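Local atomic coordinates of nitrogenase molybdenum-iron protein beta chain (Clostridium pasteurianum, PDB entry 4WES), a protein that pairs with the alpha chain in the molybdenum-iron component of nitrogenase, which reduces dinitrogen to ammonium, and shares with it the binding of an [8Fe-7S] cluster. Residues N90-L94 with Y95-I99; P116-I119 with S120-E123; D376-Q379 with W380-E384; K396-A399 with R400-I404. All blocks are in the same frame, centred on the assembly; numbering follows the deposited sequence.

Interaction 1: residues N90-L94 with Y95-I99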
loop_
_atom_site.group_PDB
_atom_site.type_symbol
_atom_site.label_atom_id
_atom_site.label_comp_id
_atom_site.label_asym_id
_atom_site.label_seq_id
_atom_site.Cartn_x
_atom_site.Cartn_y
_atom_site.Cartn_z
ATOM N N ASN B 90 42.486 -15.732 10.430
ATOM C CA ASN B 90 41.669 -16.248 9.323
ATOM C C ASN B 90 40.923 -15.151 8.587
ATOM O O ASN B 90 40.795 -15.222 7.340
ATOM C CB ASN B 90 40.718 -17.320 9.820
ATOM C CG ASN B 90 41.455 -18.596 10.142
ATOM O OD1 ASN B 90 42.084 -19.189 9.260
ATOM N ND2 ASN B 90 41.384 -19.051 11.404
ATOM N N ILE B 91 40.464 -14.135 9.306
ATOM C CA ILE B 91 39.714 -13.068 8.675
ATOM C C ILE B 91 40.598 -12.298 7.703
ATOM O O ILE B 91 40.231 -12.060 6.546
ATOM C CB ILE B 91 39.132 -12.135 9.722
ATOM C CG1 ILE B 91 38.032 -12.846 10.495
ATOM C CG2 ILE B 91 38.594 -10.893 9.063
ATOM C CD1 ILE B 91 37.708 -12.228 11.841
ATOM N N PHE B 92 41.763 -11.850 8.158
ATOM C CA PHE B 92 42.577 -11.036 7.251
ATOM C C PHE B 92 43.079 -11.859 6.066
ATOM O O PHE B 92 43.092 -11.367 4.940
ATOM C CB PHE B 92 43.742 -10.356 7.973
ATOM C CG PHE B 92 43.320 -9.180 8.812
ATOM C CD1 PHE B 92 42.685 -8.115 8.224
ATOM C CD2 PHE B 92 43.573 -9.106 10.164
ATOM C CE1 PHE B 92 42.302 -7.013 8.953
ATOM C CE2 PHE B 92 43.195 -8.004 10.902
ATOM C CZ PHE B 92 42.556 -6.952 10.306
ATOM N N SER B 93 43.444 -13.128 6.294
ATOM C CA SER B 93 43.964 -13.973 5.199
ATOM C C SER B 93 42.900 -14.328 4.177
ATOM O O SER B 93 43.150 -14.236 2.970
ATOM C CB SER B 93 44.607 -15.248 5.765
ATOM O OG SER B 93 43.659 -16.097 6.457
ATOM N N LEU B 94 41.708 -14.736 4.620
ATOM C CA LEU B 94 40.680 -15.183 3.700
ATOM C C LEU B 94 39.867 -14.061 3.142
ATOM O O LEU B 94 39.428 -14.158 1.991
ATOM C CB LEU B 94 39.729 -16.172 4.367
ATOM C CG LEU B 94 40.254 -17.543 4.699
ATOM C CD1 LEU B 94 39.169 -18.355 5.410
ATOM C CD2 LEU B 94 40.708 -18.275 3.442
ATOM N N TYR B 95 39.544 -13.060 3.973
ATOM C CA TYR B 95 38.525 -12.090 3.628
ATOM C C TYR B 95 39.008 -10.655 3.531
ATOM O O TYR B 95 38.277 -9.804 3.030
ATOM C CB TYR B 95 37.355 -12.225 4.617
ATOM C CG TYR B 95 36.782 -13.644 4.648
ATOM C CD1 TYR B 95 36.351 -14.257 3.480
ATOM C CD2 TYR B 95 36.760 -14.376 5.821
ATOM C CE1 TYR B 95 35.873 -15.558 3.482
ATOM C CE2 TYR B 95 36.251 -15.678 5.839
ATOM C CZ TYR B 95 35.842 -16.259 4.655
ATOM O OH TYR B 95 35.345 -17.549 4.654
ATOM N N ASN B 96 40.211 -10.378 4.033
ATOM C CA ASN B 96 40.864 -9.094 3.804
ATOM C C ASN B 96 39.999 -7.832 3.965
ATOM O O ASN B 96 40.006 -6.964 3.104
ATOM C CB ASN B 96 41.505 -9.085 2.410
ATOM C CG ASN B 96 42.485 -7.959 2.238
ATOM O OD1 ASN B 96 43.168 -7.555 3.184
ATOM N ND2 ASN B 96 42.571 -7.461 1.029
ATOM N N PRO B 97 39.262 -7.682 5.099
ATOM C CA PRO B 97 38.656 -6.389 5.365
ATOM C C PRO B 97 39.761 -5.361 5.637
ATOM O O PRO B 97 40.898 -5.740 5.941
ATOM C CB PRO B 97 37.833 -6.658 6.629
ATOM C CG PRO B 97 38.629 -7.696 7.337
ATOM C CD PRO B 97 39.173 -8.590 6.256
ATOM N N ASP B 98 39.407 -4.075 5.597
ATOM C CA ASP B 98 40.342 -3.023 6.037
ATOM C C ASP B 98 40.270 -2.828 7.560
ATOM O O ASP B 98 41.227 -2.358 8.183
ATOM C CB ASP B 98 40.072 -1.714 5.309
ATOM C CG ASP B 98 40.459 -1.769 3.851
ATOM O OD1 ASP B 98 41.166 -2.706 3.436
ATOM O OD2 ASP B 98 40.040 -0.857 3.119
ATOM N N ILE B 99 39.107 -3.161 8.141
ATOM C CA ILE B 99 38.854 -2.980 9.558
ATOM C C ILE B 99 37.934 -4.093 10.036
ATOM O O ILE B 99 36.960 -4.426 9.376
ATOM C CB ILE B 99 38.290 -1.571 9.853
ATOM C CG1 ILE B 99 38.056 -1.374 11.342
ATOM C CG2 ILE B 99 37.042 -1.256 9.036
ATOM C CD1 ILE B 99 37.776 0.070 11.724
HETATM O O HOH W 1 44.970 -8.705 5.051
#
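I91 and F92 meet P97 where helix 81-95 comes to its C-terminal end, just before strand 99-104 of a four-stranded parallel sheet. N96, with positive phi, breaks the helix, and P97 brings no N-H that could extend the backbone pairing. The last firm helical bond runs from Y95 N to I91 O (2.8 Å, 149°). One residue on, N96 N makes weak bonds to I91 O and F92 O, so the final turn frays into two poor bonds instead of one good one.

The tight side is apolar. I91 CG2 lies anti to the backbone N, and this carries it against the proline ring, 3.6 Å from P97 CG, the two side chains crossing at about a right angle. The F92 ring presents its edge to the same residue: P97 O lies in the ring plane, 3.6 Å from F92 CE1. I91, F92 and P97 are all buried, with strand 38-43 against I91 and P97. L94 and Y95 point the same way side by side, and the Y95 hydroxyl goes on to bond the alpha chain at I47 O and H447 N.

Around N96 things are looser. The residue is exposed, and K132 NZ, which also bonds P97 O, donates to N96 OD1. One water also links the two segments, donating to N96 OD1 (2.8 Å) and to F92 O (3.3 Å). Back on the buried side, L94 CB sits almost squarely over the Y95 ring as a CH-pi contact, 3.6 Å from its centroid.

Interaction 2: residues P116-I119 with S120-E123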
loop_
_atom_site.group_PDB
_atom_site.type_symbol
_atom_site.label_atom_id
_atom_site.label_comp_id
_atom_site.label_asym_id
_atom_site.label_seq_id
_atom_site.Cartn_x
_atom_site.Cartn_y
_atom_site.Cartn_z
ATOM N N PRO B 116 40.514 -5.195 25.120
ATOM C CA PRO B 116 41.715 -4.372 24.939
ATOM C C PRO B 116 43.013 -5.163 25.058
ATOM O O PRO B 116 43.918 -4.971 24.259
ATOM C CB PRO B 116 41.600 -3.362 26.060
ATOM C CG PRO B 116 40.136 -3.224 26.288
ATOM C CD PRO B 116 39.579 -4.610 26.099
ATOM N N THR B 117 43.085 -6.089 26.000
ATOM C CA THR B 117 44.246 -6.926 26.130
ATOM C C THR B 117 44.422 -7.853 24.930
ATOM O O THR B 117 45.551 -7.971 24.387
ATOM C CB THR B 117 44.215 -7.726 27.443
ATOM O OG1 THR B 117 44.307 -6.815 28.544
ATOM C CG2 THR B 117 45.367 -8.744 27.515
ATOM N N TYR B 118 43.357 -8.516 24.475
ATOM C CA TYR B 118 43.516 -9.381 23.330
ATOM C C TYR B 118 44.012 -8.599 22.101
ATOM O O TYR B 118 44.848 -9.086 21.325
ATOM C CB TYR B 118 42.206 -10.110 23.000
ATOM C CG TYR B 118 41.602 -10.951 24.112
ATOM C CD1 TYR B 118 42.371 -11.445 25.161
ATOM C CD2 TYR B 118 40.254 -11.277 24.080
ATOM C CE1 TYR B 118 41.796 -12.216 26.170
ATOM C CE2 TYR B 118 39.679 -12.041 25.072
ATOM C CZ TYR B 118 40.436 -12.503 26.120
ATOM O OH TYR B 118 39.814 -13.280 27.089
ATOM N N ILE B 119 43.467 -7.401 21.906
ATOM C CA ILE B 119 43.792 -6.641 20.721
ATOM C C ILE B 119 45.261 -6.169 20.773
ATOM O O ILE B 119 46.000 -6.176 19.771
ATOM C CB ILE B 119 42.796 -5.466 20.543
ATOM C CG1 ILE B 119 41.443 -6.028 20.135
ATOM C CG2 ILE B 119 43.293 -4.511 19.467
ATOM C CD1 ILE B 119 40.321 -5.012 20.115
ATOM N N SER B 120 45.711 -5.766 21.953
ATOM C CA SER B 120 47.118 -5.373 22.134
ATOM C C SER B 120 48.049 -6.595 21.904
ATOM O O SER B 120 49.085 -6.498 21.258
ATOM C CB SER B 120 47.254 -4.721 23.501
ATOM O OG SER B 120 47.390 -5.659 24.529
ATOM N N GLN B 121 47.603 -7.777 22.320
ATOM C CA GLN B 121 48.363 -9.011 22.114
ATOM C C GLN B 121 48.413 -9.394 20.637
ATOM O O GLN B 121 49.437 -9.884 20.168
ATOM C CB GLN B 121 47.792 -10.155 22.963
ATOM C CG GLN B 121 48.051 -9.938 24.437
ATOM C CD GLN B 121 47.380 -10.937 25.340
ATOM O OE1 GLN B 121 46.416 -11.601 24.960
ATOM N NE2 GLN B 121 47.882 -11.030 26.572
ATOM N N MET B 122 47.344 -9.133 19.889
ATOM C CA MET B 122 47.413 -9.421 18.464
ATOM C C MET B 122 48.403 -8.513 17.749
ATOM O O MET B 122 49.135 -8.980 16.880
ATOM C CB MET B 122 46.036 -9.377 17.850
ATOM C CG MET B 122 45.211 -10.511 18.409
ATOM S SD MET B 122 43.608 -10.612 17.656
ATOM C CE MET B 122 42.673 -9.381 18.557
ATOM N N GLU B 123 48.435 -7.254 18.136
ATOM C CA GLU B 123 49.385 -6.338 17.572
ATOM C C GLU B 123 50.806 -6.825 17.841
ATOM O O GLU B 123 51.644 -6.876 16.937
ATOM C CB GLU B 123 49.156 -4.952 18.162
ATOM C CG GLU B 123 50.082 -3.876 17.596
ATOM C CD GLU B 123 49.946 -3.719 16.089
ATOM O OE1 GLU B 123 48.792 -3.592 15.599
ATOM O OE2 GLU B 123 50.996 -3.721 15.400
#
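T117 O takes two hydrogen bonds from the next turn of helix 115-125: one from Q121 N at 2.9 Å (154°), the other from S120 OG at 3.0 Å. The second is possible because OG of S120 sits between its own backbone N and carbonyl carbon (chi1 83°), which folds the hydroxyl back toward the preceding turn. It comes in well bent from the C=O direction, at 118°, while the amide of Q121 approaches more nearly end-on. The ordinary i to i+4 ladder continues around this carbonyl, with S120 N to P116 O at 3.0 Å, M122 N to Y118 O at 2.9 Å and E123 N to I119 O at 3.1 Å.

Outside the backbone, Q121 stretches its extended chain back along the helix and crosses T117. Its amide lies next to the methyl of T117, with Q121 NE2 3.5 Å from T117 CG2. The polar ends of both look elsewhere: T117 OG1 bonds D114 OD2, and Q121 OE1 accepts from K85 NZ on helix 81-95.

On another side of the helix I119 CG1 approaches M122 CE at 3.9 Å, although M122 is modelled in two conformers and this approach belongs to one of them. I119 rests on V134 and H136 of strand 133-136, and M122 on K85 and V88 of helix 81-95.

I119 and M122 thus pack the helix on that strand and that neighbouring helix, while S120, on the exposed side, spends its hydroxyl on the helix itself, giving one carbonyl a second donor.

Interaction 3: residues D376-Q379 with W380-E384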
loop_
_atom_site.group_PDB
_atom_site.type_symbol
_atom_site.label_atom_id
_atom_site.label_comp_id
_atom_site.label_asym_id
_atom_site.label_seq_id
_atom_site.Cartn_x
_atom_site.Cartn_y
_atom_site.Cartn_z
ATOM N N ASP B 376 1.267 -6.875 25.927
ATOM C CA ASP B 376 0.615 -5.729 26.593
ATOM C C ASP B 376 -0.296 -4.978 25.640
ATOM O O ASP B 376 -1.460 -4.707 25.949
ATOM C CB ASP B 376 1.654 -4.737 27.086
ATOM C CG ASP B 376 2.470 -5.217 28.288
ATOM O OD1 ASP B 376 1.892 -5.806 29.234
ATOM O OD2 ASP B 376 3.686 -4.903 28.304
ATOM N N VAL B 377 0.235 -4.583 24.467
ATOM C CA VAL B 377 -0.541 -3.714 23.622
ATOM C C VAL B 377 -1.790 -4.447 23.134
ATOM O O VAL B 377 -2.858 -3.842 22.997
ATOM C CB VAL B 377 0.293 -3.114 22.492
ATOM C CG1 VAL B 377 -0.583 -2.245 21.591
ATOM C CG2 VAL B 377 1.374 -2.236 23.079
ATOM N N HIS B 378 -1.641 -5.730 22.802
ATOM C CA HIS B 378 -2.819 -6.485 22.389
ATOM C C HIS B 378 -3.886 -6.470 23.486
ATOM O O HIS B 378 -5.074 -6.248 23.217
ATOM C CB HIS B 378 -2.428 -7.889 21.969
ATOM C CG HIS B 378 -3.538 -8.618 21.294
ATOM N ND1 HIS B 378 -3.461 -9.961 21.044
ATOM C CD2 HIS B 378 -4.726 -8.187 20.792
ATOM C CE1 HIS B 378 -4.573 -10.335 20.433
ATOM N NE2 HIS B 378 -5.346 -9.265 20.249
ATOM N N GLN B 379 -3.477 -6.742 24.720
ATOM C CA GLN B 379 -4.445 -6.697 25.829
ATOM C C GLN B 379 -5.130 -5.341 25.910
ATOM O O GLN B 379 -6.359 -5.261 26.122
ATOM C CB GLN B 379 -3.803 -7.020 27.170
ATOM C CG GLN B 379 -3.270 -8.440 27.261
ATOM C CD GLN B 379 -3.207 -8.902 28.725
ATOM O OE1 GLN B 379 -2.376 -8.450 29.498
ATOM N NE2 GLN B 379 -4.137 -9.747 29.087
ATOM N N TRP B 380 -4.373 -4.259 25.781
ATOM C CA TRP B 380 -4.980 -2.937 25.834
ATOM C C TRP B 380 -6.010 -2.753 24.724
ATOM O O TRP B 380 -7.090 -2.208 24.975
ATOM C CB TRP B 380 -3.912 -1.851 25.747
ATOM C CG TRP B 380 -2.876 -1.918 26.811
ATOM C CD1 TRP B 380 -2.896 -2.647 27.986
ATOM C CD2 TRP B 380 -1.642 -1.224 26.801
ATOM N NE1 TRP B 380 -1.732 -2.448 28.685
ATOM C CE2 TRP B 380 -0.944 -1.586 27.967
ATOM C CE3 TRP B 380 -1.054 -0.329 25.902
ATOM C CZ2 TRP B 380 0.308 -1.062 28.265
ATOM C CZ3 TRP B 380 0.182 0.181 26.196
ATOM C CH2 TRP B 380 0.842 -0.181 27.369
ATOM N N ILE B 381 -5.662 -3.197 23.518
ATOM C CA ILE B 381 -6.567 -3.086 22.380
ATOM C C ILE B 381 -7.865 -3.834 22.618
ATOM O O ILE B 381 -8.929 -3.377 22.230
ATOM C CB ILE B 381 -5.856 -3.541 21.103
ATOM C CG1 ILE B 381 -4.822 -2.489 20.690
ATOM C CG2 ILE B 381 -6.824 -3.807 19.982
ATOM C CD1 ILE B 381 -3.833 -2.965 19.638
ATOM N N LYS B 382 -7.774 -4.990 23.285
ATOM C CA LYS B 382 -8.994 -5.733 23.591
ATOM C C LYS B 382 -9.940 -4.996 24.539
ATOM O O LYS B 382 -11.145 -5.285 24.573
ATOM C CB LYS B 382 -8.657 -7.097 24.199
ATOM C CG LYS B 382 -8.000 -8.055 23.228
ATOM C CD LYS B 382 -7.587 -9.334 23.931
ATOM C CE LYS B 382 -7.074 -10.335 22.930
ATOM N NZ LYS B 382 -8.144 -10.723 21.961
ATOM N N ASN B 383 -9.381 -4.086 25.332
ATOM C CA ASN B 383 -10.182 -3.269 26.236
ATOM C C ASN B 383 -10.692 -1.984 25.624
ATOM O O ASN B 383 -11.796 -1.555 25.956
ATOM C CB ASN B 383 -9.405 -3.015 27.516
ATOM C CG ASN B 383 -9.349 -4.253 28.382
ATOM O OD1 ASN B 383 -10.240 -4.466 29.190
ATOM N ND2 ASN B 383 -8.333 -5.074 28.206
ATOM N N GLU B 384 -9.913 -1.367 24.741
ATOM C CA GLU B 384 -10.397 -0.224 23.966
ATOM C C GLU B 384 -9.645 -0.260 22.625
ATOM O O GLU B 384 -8.408 -0.201 22.593
ATOM C CB GLU B 384 -10.154 1.108 24.680
ATOM C CG GLU B 384 -10.662 2.280 23.856
ATOM C CD GLU B 384 -10.378 3.638 24.459
ATOM O OE1 GLU B 384 -9.874 3.706 25.621
ATOM O OE2 GLU B 384 -10.619 4.662 23.749
#
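W380 lays its indole across the preceding turn, one face over D376 O, which stands 3.2 Å above the ring plane toward its rim. With CG anti to the carbonyl carbon (chi1 -58°), the ring folds back along the helix over the very carbonyl that W380 N hydrogen-bonds at 3.0 Å. Its far edge reaches V377, CZ3 lying 4.1 Å from V377 CG2. The other methyl, V377 CG1, lies anti to the backbone N and meets I381 CD1 at 3.9 Å.

On another side of the helix H378, CG anti to the backbone N, brings its ring alongside K382. K382 runs extended until it bends at its last torsion, and in the conformer described CE then sits over the imidazole face, 3.7 Å from the H378 ring centroid, a CH-pi contact. NE2 of H378 and NZ of K382 both go to E402 OE1 of helix 396-402.

At the helix end N383 turns its amide back: ND2 donates to Q379 O (2.9 Å, 155°) from above the carbonyl plane, backing up a weak bond from N383 N, and also donates to K7 O. V377 and I381 pack on strand 337-343, as expected of a helix covering a parallel sheet in an alpha/beta fold, here in the crossover from strand 367-370 to strand 388-391.

Interaction 4: residues K396-A399 with R400-I404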
loop_
_atom_site.group_PDB
_atom_site.type_symbol
_atom_site.label_atom_id
_atom_site.label_comp_id
_atom_site.label_asym_id
_atom_site.label_seq_id
_atom_site.Cartn_x
_atom_site.Cartn_y
_atom_site.Cartn_z
ATOM N N LYS B 396 1.681 -7.676 12.775
ATOM C CA LYS B 396 0.729 -8.219 11.813
ATOM C C LYS B 396 -0.263 -9.176 12.432
ATOM O O LYS B 396 -1.383 -9.339 11.944
ATOM C CB LYS B 396 1.488 -8.938 10.616
ATOM C CG LYS B 396 2.183 -10.220 10.997
ATOM C CD LYS B 396 3.269 -10.791 10.031
ATOM C CE LYS B 396 2.737 -11.316 8.793
ATOM N NZ LYS B 396 3.766 -11.574 7.799
ATOM N N PHE B 397 0.156 -9.872 13.484
ATOM C CA PHE B 397 -0.729 -10.845 14.161
ATOM C C PHE B 397 -1.850 -10.129 14.870
ATOM O O PHE B 397 -3.001 -10.591 14.835
ATOM C CB PHE B 397 0.078 -11.683 15.170
ATOM C CG PHE B 397 1.092 -12.601 14.557
ATOM C CD1 PHE B 397 2.390 -12.165 14.296
ATOM C CD2 PHE B 397 0.796 -13.928 14.299
ATOM C CE1 PHE B 397 3.317 -13.014 13.767
ATOM C CE2 PHE B 397 1.715 -14.789 13.778
ATOM C CZ PHE B 397 2.995 -14.332 13.509
ATOM N N ILE B 398 -1.560 -9.017 15.521
ATOM C CA ILE B 398 -2.586 -8.190 16.146
ATOM C C ILE B 398 -3.476 -7.546 15.095
ATOM O O ILE B 398 -4.700 -7.509 15.233
ATOM C CB ILE B 398 -1.945 -7.129 17.048
ATOM C CG1 ILE B 398 -1.107 -7.729 18.155
ATOM C CG2 ILE B 398 -2.972 -6.200 17.640
ATOM C CD1 ILE B 398 -0.280 -6.733 18.927
ATOM N N ALA B 399 -2.877 -7.058 14.011
ATOM C CA ALA B 399 -3.640 -6.407 12.958
ATOM C C ALA B 399 -4.667 -7.361 12.373
ATOM O O ALA B 399 -5.805 -6.960 12.100
ATOM C CB ALA B 399 -2.707 -5.890 11.866
ATOM N N ARG B 400 -4.264 -8.606 12.155
ATOM C CA ARG B 400 -5.216 -9.567 11.611
ATOM C C ARG B 400 -6.272 -9.944 12.656
ATOM O O ARG B 400 -7.468 -9.967 12.373
ATOM C CB ARG B 400 -4.490 -10.825 11.108
ATOM C CG ARG B 400 -5.483 -11.924 10.790
ATOM C CD ARG B 400 -4.961 -12.940 9.845
ATOM N NE ARG B 400 -5.836 -14.095 9.820
ATOM C CZ ARG B 400 -5.813 -15.034 8.893
ATOM N NH1 ARG B 400 -5.018 -14.956 7.845
ATOM N NH2 ARG B 400 -6.607 -16.085 9.027
ATOM N N GLU B 401 -5.846 -10.283 13.871
ATOM C CA GLU B 401 -6.802 -10.729 14.899
ATOM C C GLU B 401 -7.826 -9.647 15.191
ATOM O O GLU B 401 -9.004 -9.983 15.389
ATOM C CB GLU B 401 -6.048 -11.113 16.162
ATOM C CG GLU B 401 -6.923 -11.427 17.363
ATOM C CD GLU B 401 -7.852 -12.602 17.205
ATOM O OE1 GLU B 401 -7.840 -13.296 16.149
ATOM O OE2 GLU B 401 -8.609 -12.857 18.188
ATOM N N GLU B 402 -7.405 -8.397 15.272
ATOM C CA GLU B 402 -8.276 -7.307 15.672
ATOM C C GLU B 402 -8.811 -6.482 14.512
ATOM O O GLU B 402 -9.594 -5.556 14.740
ATOM C CB GLU B 402 -7.534 -6.427 16.678
ATOM C CG GLU B 402 -7.078 -7.173 17.940
ATOM C CD GLU B 402 -8.195 -7.734 18.784
ATOM O OE1 GLU B 402 -7.967 -8.774 19.444
ATOM O OE2 GLU B 402 -9.309 -7.145 18.810
ATOM N N ASN B 403 -8.394 -6.813 13.289
ATOM C CA ASN B 403 -8.854 -6.110 12.097
ATOM C C ASN B 403 -8.521 -4.634 12.149
ATOM O O ASN B 403 -9.377 -3.775 12.014
ATOM C CB ASN B 403 -10.337 -6.367 11.850
ATOM C CG ASN B 403 -10.791 -5.913 10.476
ATOM O OD1 ASN B 403 -9.996 -5.672 9.574
ATOM N ND2 ASN B 403 -12.095 -5.802 10.297
ATOM N N ILE B 404 -7.223 -4.324 12.292
ATOM C CA ILE B 404 -6.736 -2.952 12.400
ATOM C C ILE B 404 -5.866 -2.625 11.192
ATOM O O ILE B 404 -4.920 -3.367 10.892
ATOM C CB ILE B 404 -5.872 -2.753 13.674
ATOM C CG1 ILE B 404 -6.584 -3.197 14.935
ATOM C CG2 ILE B 404 -5.462 -1.296 13.809
ATOM C CD1 ILE B 404 -5.673 -3.352 16.118
#
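A399 and I404 close the end of helix 396-402 with a reverse backbone bond: I404 N donates to A399 O at 3.0 Å, nearly straight at 158°, in the carbonyl plane and on a lone pair. N403 between them has positive phi, which swings the chain back over the last turn. A weak bond from N403 N to R400 O lies inside this loop. The methyl of A399 tucks under the returning chain, its CB 3.5 Å from I404 O, and the apolar end of I404 follows, CD1 coming 4.2 Å from I398 CG2.

Before the reversal the helix is regular, with R400 N bonded to K396 O at 3.0 Å, E401 N to F397 O at 3.0 Å and E402 N to I398 O at 2.8 Å. CB of E402 passes I398 O at 3.4 Å; beyond CG the chain bends (chi2 -63°), and the carboxylate goes to H378 and K382 of helix 374-383.

The next shell fixes this turn from several sides. I398 and I404 both rest on L389 of strand 388-391, and A399 packs on F406 of strand 406-408. R400, with CG anti to the backbone N and an extended chain, carries its guanidinium out to E446 O and C449 O of the second beta subunit. K396 NZ pairs with D415 of its own chain and with E446 of that same neighbouring subunit.

The 6→1 bond and a residue of positive phi make this a Schellman-like turn, here leading the helix into the second strand of a beta-alpha-beta unit.

In the fold
Interactions 1 and 2 serve one parallel sheet, on helices 81-95 and 115-125, with centres about 17 Å apart and no touch between them. Interactions 3 and 4 serve another sheet, centres about 12 Å apart, and do touch: besides the polar links to E402, I381 CD1 packs on I398 CG2 at 3.9 Å. Between the two groups, centres lie about 46 to 51 Å apart. Interactions 1 and 3 are largely buried, interaction 4 partly so, and interaction 2 is a surface contact. Two helix ends with positive phi differ: proline follows in interaction 1, whereas interaction 4 completes its reverse bond. Interactions 1 and 4 also reach other subunits; 2 and 3 stay within the chain.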